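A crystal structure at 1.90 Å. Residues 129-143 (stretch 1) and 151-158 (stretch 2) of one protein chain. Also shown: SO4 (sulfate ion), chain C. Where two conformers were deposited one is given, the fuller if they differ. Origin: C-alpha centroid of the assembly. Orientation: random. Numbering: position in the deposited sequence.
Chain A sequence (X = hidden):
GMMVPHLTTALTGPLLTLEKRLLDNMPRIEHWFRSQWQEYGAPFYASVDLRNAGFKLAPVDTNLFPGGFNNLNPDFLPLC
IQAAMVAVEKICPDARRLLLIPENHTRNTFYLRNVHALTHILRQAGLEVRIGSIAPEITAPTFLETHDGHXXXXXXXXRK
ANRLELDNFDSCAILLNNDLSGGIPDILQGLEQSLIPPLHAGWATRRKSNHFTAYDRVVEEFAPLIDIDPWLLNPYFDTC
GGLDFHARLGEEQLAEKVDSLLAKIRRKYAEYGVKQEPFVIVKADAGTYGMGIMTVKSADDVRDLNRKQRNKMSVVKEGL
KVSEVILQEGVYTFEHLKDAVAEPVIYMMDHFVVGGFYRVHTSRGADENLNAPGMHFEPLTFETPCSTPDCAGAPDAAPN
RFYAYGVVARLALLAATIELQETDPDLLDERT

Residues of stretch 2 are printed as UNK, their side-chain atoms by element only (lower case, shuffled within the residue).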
# COMPACT_ATOMS: atom_id res chain seq x y z
N VAL A 129 2.38 17.48 -10.81
CA VAL A 129 1.05 17.32 -11.45
C VAL A 129 0.52 18.70 -11.79
O VAL A 129 0.64 19.61 -10.97
CB VAL A 129 0.03 16.65 -10.50
CG1 VAL A 129 -1.37 16.50 -11.18
CG2 VAL A 129 0.57 15.31 -10.01
N ARG A 130 -0.03 18.87 -12.99
CA ARG A 130 -0.73 20.09 -13.39
C ARG A 130 -2.04 19.67 -14.04
O ARG A 130 -2.16 18.56 -14.58
CB ARG A 130 0.14 20.88 -14.40
CG ARG A 130 1.46 21.40 -13.81
CD ARG A 130 1.28 22.78 -13.16
NE ARG A 130 1.27 23.82 -14.20
CZ ARG A 130 2.34 24.24 -14.87
NH1 ARG A 130 3.56 23.79 -14.56
NH2 ARG A 130 2.22 25.15 -15.83
N ILE A 131 -3.02 20.58 -14.00
CA ILE A 131 -4.35 20.30 -14.47
C ILE A 131 -4.57 20.96 -15.83
O ILE A 131 -4.57 22.19 -15.94
CB ILE A 131 -5.40 20.77 -13.48
CG1 ILE A 131 -5.17 20.14 -12.11
CG2 ILE A 131 -6.80 20.41 -13.97
CD1 ILE A 131 -5.84 20.87 -10.98
N GLY A 132 -4.74 20.14 -16.85
CA GLY A 132 -4.93 20.62 -18.23
C GLY A 132 -6.37 20.45 -18.67
O GLY A 132 -6.86 19.34 -18.84
N SER A 133 -7.04 21.58 -18.85
CA SER A 133 -8.40 21.59 -19.33
C SER A 133 -8.51 21.42 -20.85
O SER A 133 -7.76 22.06 -21.59
CB SER A 133 -9.03 22.96 -18.99
OG SER A 133 -10.39 23.00 -19.39
N ILE A 134 -9.50 20.66 -21.29
CA ILE A 134 -9.89 20.62 -22.70
C ILE A 134 -11.26 21.28 -22.88
O ILE A 134 -11.92 21.07 -23.90
CB ILE A 134 -9.88 19.17 -23.27
CG1 ILE A 134 -10.84 18.25 -22.52
CG2 ILE A 134 -8.44 18.62 -23.24
CD1 ILE A 134 -11.02 16.79 -23.17
N ALA A 135 -11.69 22.06 -21.90
CA ALA A 135 -12.97 22.76 -21.98
C ALA A 135 -12.74 24.00 -22.86
O ALA A 135 -11.82 24.79 -22.62
CB ALA A 135 -13.49 23.15 -20.61
N PRO A 136 -13.57 24.17 -23.89
CA PRO A 136 -13.33 25.24 -24.88
C PRO A 136 -13.43 26.67 -24.29
O PRO A 136 -12.81 27.58 -24.81
CB PRO A 136 -14.42 24.98 -25.92
CG PRO A 136 -15.54 24.35 -25.17
CD PRO A 136 -14.82 23.44 -24.17
N GLU A 137 -14.18 26.82 -23.21
CA GLU A 137 -14.28 28.08 -22.49
C GLU A 137 -13.09 28.43 -21.57
O GLU A 137 -12.98 29.55 -21.10
CB GLU A 137 -15.58 28.10 -21.67
CG GLU A 137 -15.60 27.15 -20.49
CD GLU A 137 -16.12 25.73 -20.80
OE1 GLU A 137 -16.20 25.33 -22.01
OE2 GLU A 137 -16.42 25.01 -19.80
N ILE A 138 -12.18 27.50 -21.33
CA ILE A 138 -10.96 27.83 -20.59
C ILE A 138 -9.92 28.21 -21.63
O ILE A 138 -9.40 27.36 -22.34
CB ILE A 138 -10.46 26.65 -19.69
CG1 ILE A 138 -11.51 26.29 -18.61
CG2 ILE A 138 -9.07 26.97 -19.06
CD1 ILE A 138 -11.80 27.42 -17.59
N THR A 139 -9.61 29.49 -21.72
CA THR A 139 -8.68 30.00 -22.72
C THR A 139 -7.42 30.62 -22.09
O THR A 139 -6.52 31.04 -22.80
CB THR A 139 -9.41 31.00 -23.66
OG1 THR A 139 -9.88 32.12 -22.92
CG2 THR A 139 -10.65 30.34 -24.29
N ALA A 140 -7.34 30.63 -20.76
CA ALA A 140 -6.17 31.13 -20.06
C ALA A 140 -6.13 30.46 -18.67
O ALA A 140 -7.14 29.90 -18.24
CB ALA A 140 -6.22 32.69 -19.93
N PRO A 141 -4.99 30.51 -17.98
CA PRO A 141 -4.96 29.99 -16.61
C PRO A 141 -6.08 30.57 -15.77
O PRO A 141 -6.28 31.80 -15.76
CB PRO A 141 -3.59 30.43 -16.10
CG PRO A 141 -2.76 30.62 -17.36
CD PRO A 141 -3.73 31.19 -18.34
N THR A 142 -6.84 29.70 -15.11
CA THR A 142 -8.07 30.08 -14.45
C THR A 142 -8.10 29.43 -13.07
O THR A 142 -7.99 28.20 -12.94
CB THR A 142 -9.27 29.61 -15.26
OG1 THR A 142 -9.19 30.19 -16.57
CG2 THR A 142 -10.61 30.00 -14.59
N PHE A 143 -8.21 30.26 -12.04
CA PHE A 143 -8.26 29.77 -10.64
C PHE A 143 -9.71 29.63 -10.26
O PHE A 143 -10.49 30.60 -10.41
CB PHE A 143 -7.59 30.76 -9.69
CG PHE A 143 -6.10 30.85 -9.86
CD1 PHE A 143 -5.55 31.67 -10.80
CD2 PHE A 143 -5.25 30.08 -9.07
CE1 PHE A 143 -4.18 31.75 -10.97
CE2 PHE A 143 -3.87 30.16 -9.22
CZ PHE A 143 -3.34 30.99 -10.18
N UNK A 151 -8.19 26.57 -3.80
CA UNK A 151 -8.58 26.69 -5.19
C UNK A 151 -7.74 25.75 -6.04
O UNK A 151 -6.71 25.25 -5.60
o UNK A 151 -7.09 28.48 -5.75
c UNK A 151 -8.45 28.15 -5.64
N UNK A 152 -8.22 25.45 -7.23
CA UNK A 152 -7.43 24.70 -8.17
C UNK A 152 -7.16 25.62 -9.38
O UNK A 152 -7.92 26.57 -9.66
c UNK A 152 -9.29 23.57 -9.47
c UNK A 152 -8.50 22.51 -7.33
c UNK A 152 -8.08 23.36 -8.57
c UNK A 152 -9.80 22.25 -10.05
N UNK A 153 -6.06 25.36 -10.05
CA UNK A 153 -5.64 26.14 -11.22
C UNK A 153 -5.86 25.26 -12.45
O UNK A 153 -5.24 24.20 -12.55
c UNK A 153 -4.16 26.48 -11.09
c UNK A 153 -4.24 28.37 -12.76
c UNK A 153 -2.04 27.33 -12.11
c UNK A 153 -3.51 27.09 -12.35
N UNK A 154 -6.72 25.72 -13.36
CA UNK A 154 -6.97 25.05 -14.65
C UNK A 154 -6.25 25.82 -15.71
O UNK A 154 -6.34 27.06 -15.77
c UNK A 154 -9.51 24.30 -14.24
c UNK A 154 -10.82 24.31 -15.04
c UNK A 154 -9.11 22.89 -13.91
c UNK A 154 -8.44 25.04 -15.03
N UNK A 155 -5.51 25.09 -16.55
CA UNK A 155 -4.76 25.69 -17.64
C UNK A 155 -5.21 25.04 -18.97
O UNK A 155 -5.37 23.80 -19.03
c UNK A 155 -2.72 26.02 -16.09
c UNK A 155 -1.30 25.53 -15.79
c UNK A 155 -3.28 25.47 -17.42
o UNK A 155 -0.40 25.87 -16.60
o UNK A 155 -1.10 24.82 -14.75
N UNK A 156 -5.41 25.85 -20.02
CA UNK A 156 -5.80 25.23 -21.29
C UNK A 156 -4.70 24.33 -21.90
O UNK A 156 -3.58 24.74 -21.99
c UNK A 156 -5.25 27.30 -20.15
c UNK A 156 -6.07 26.44 -22.20
c UNK A 156 -5.22 27.50 -21.67
N UNK A 157 -5.03 23.12 -22.31
CA UNK A 157 -4.09 22.24 -22.98
C UNK A 157 -3.65 22.91 -24.30
O UNK A 157 -4.46 23.52 -24.96
c UNK A 157 -4.89 20.07 -21.89
c UNK A 157 -4.73 20.85 -23.23
c UNK A 157 -3.94 20.05 -24.23
N UNK A 158 -2.37 22.83 -24.63
CA UNK A 158 -1.84 23.29 -25.91
C UNK A 158 -1.24 22.09 -26.60
O UNK A 158 -0.41 21.38 -25.98
c UNK A 158 -0.08 24.84 -26.92
n UNK A 158 0.40 26.91 -30.90
c UNK A 158 -0.35 26.29 -30.00
c UNK A 158 -0.75 24.33 -25.65
c UNK A 158 -0.89 25.93 -27.58
n UNK A 158 -0.14 26.54 -28.70
n UNK A 158 -1.29 25.42 -30.41
S SO4 C . -1.86 26.47 -33.88
O1 SO4 C . -3.01 27.21 -33.38
O2 SO4 C . -0.59 27.13 -33.48
O3 SO4 C . -1.84 25.10 -33.28
O4 SO4 C . -1.94 26.46 -35.35
O HOH W 1 -2.62 23.30 -13.01

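Position 151 carries one carbon and then one oxygen, a single hydroxyl arm. That oxygen lies at the edge of the Phe143 ring, 4.1 Å from Phe143 CD2, too far for more than packing. This is Ser151.

Position 152 has four carbons, forked at the first, one arm two carbons long. The side chain points away overall, yet its CB sits 4.1 Å from Ile131 CD1. Branching at CB with a longer arm makes it Ile152.

Position 153 also has four carbons, but the fork comes at the second. One terminal methyl lies over the face of the Phe143 ring, 3.8 Å from Phe143 CZ, and also packs on Pro141. It is Leu153, and the methyl, CD1, makes a CH-pi contact.

Position 154 repeats that pattern of four carbons forked at the second, on the other face of the sheet. One methyl comes within 3.4 Å of Ile131 CG2, the other within 4.1 Å of Ile138 CG1. This is Leu154, buried between two isoleucines.

Position 155 has three carbons, the third bearing two oxygens: a carboxylate. One oxygen is 2.6 Å from Arg130 NE, and the other is 2.8 Å from Arg130 NH2. The chain length gives Glu155, and the near-straight paired bonds form a salt bridge.

At position 156 three carbons close a ring onto the backbone nitrogen. The ring packs against Ile138, its CB 3.5 Å from Ile138 O. It is Pro156, which has no amide hydrogen to offer.

Position 157 has one carbon carrying two more. One of the pair is 4.1 Å from Ile134 CG2. This is Val157; a CB on Gly132 would clash with its CG2.

Position 158 has three carbons, a nitrogen, then a carbon carrying two nitrogens. It touches nothing on stretch 1 and is Arg158; its NH1 and NH2 bind the sulfate.

The contact works by placing one strand between two partners. On the parallel side, Glu155 N donates to Ile131 O (3.1 Å), Ser133 N to Glu155 O (2.8 Å) and Val157 N to Ser133 O (3.0 Å), so the bonding steps past Pro156. On the antiparallel side, Thr142 and Leu154 exchange N-to-O bonds, each 2.8 Å. Alternation then sorts the side chains: Ile131, Ser133, Thr142, Leu154 and Pro156 share one face, while Phe143, Leu153 and Glu155 take the other. A water joins Ile131 N, Leu153 O and Glu155 OE2, linking backbone polar groups to the carboxylate.

Stretch 2 (151-158) SILLEPVR
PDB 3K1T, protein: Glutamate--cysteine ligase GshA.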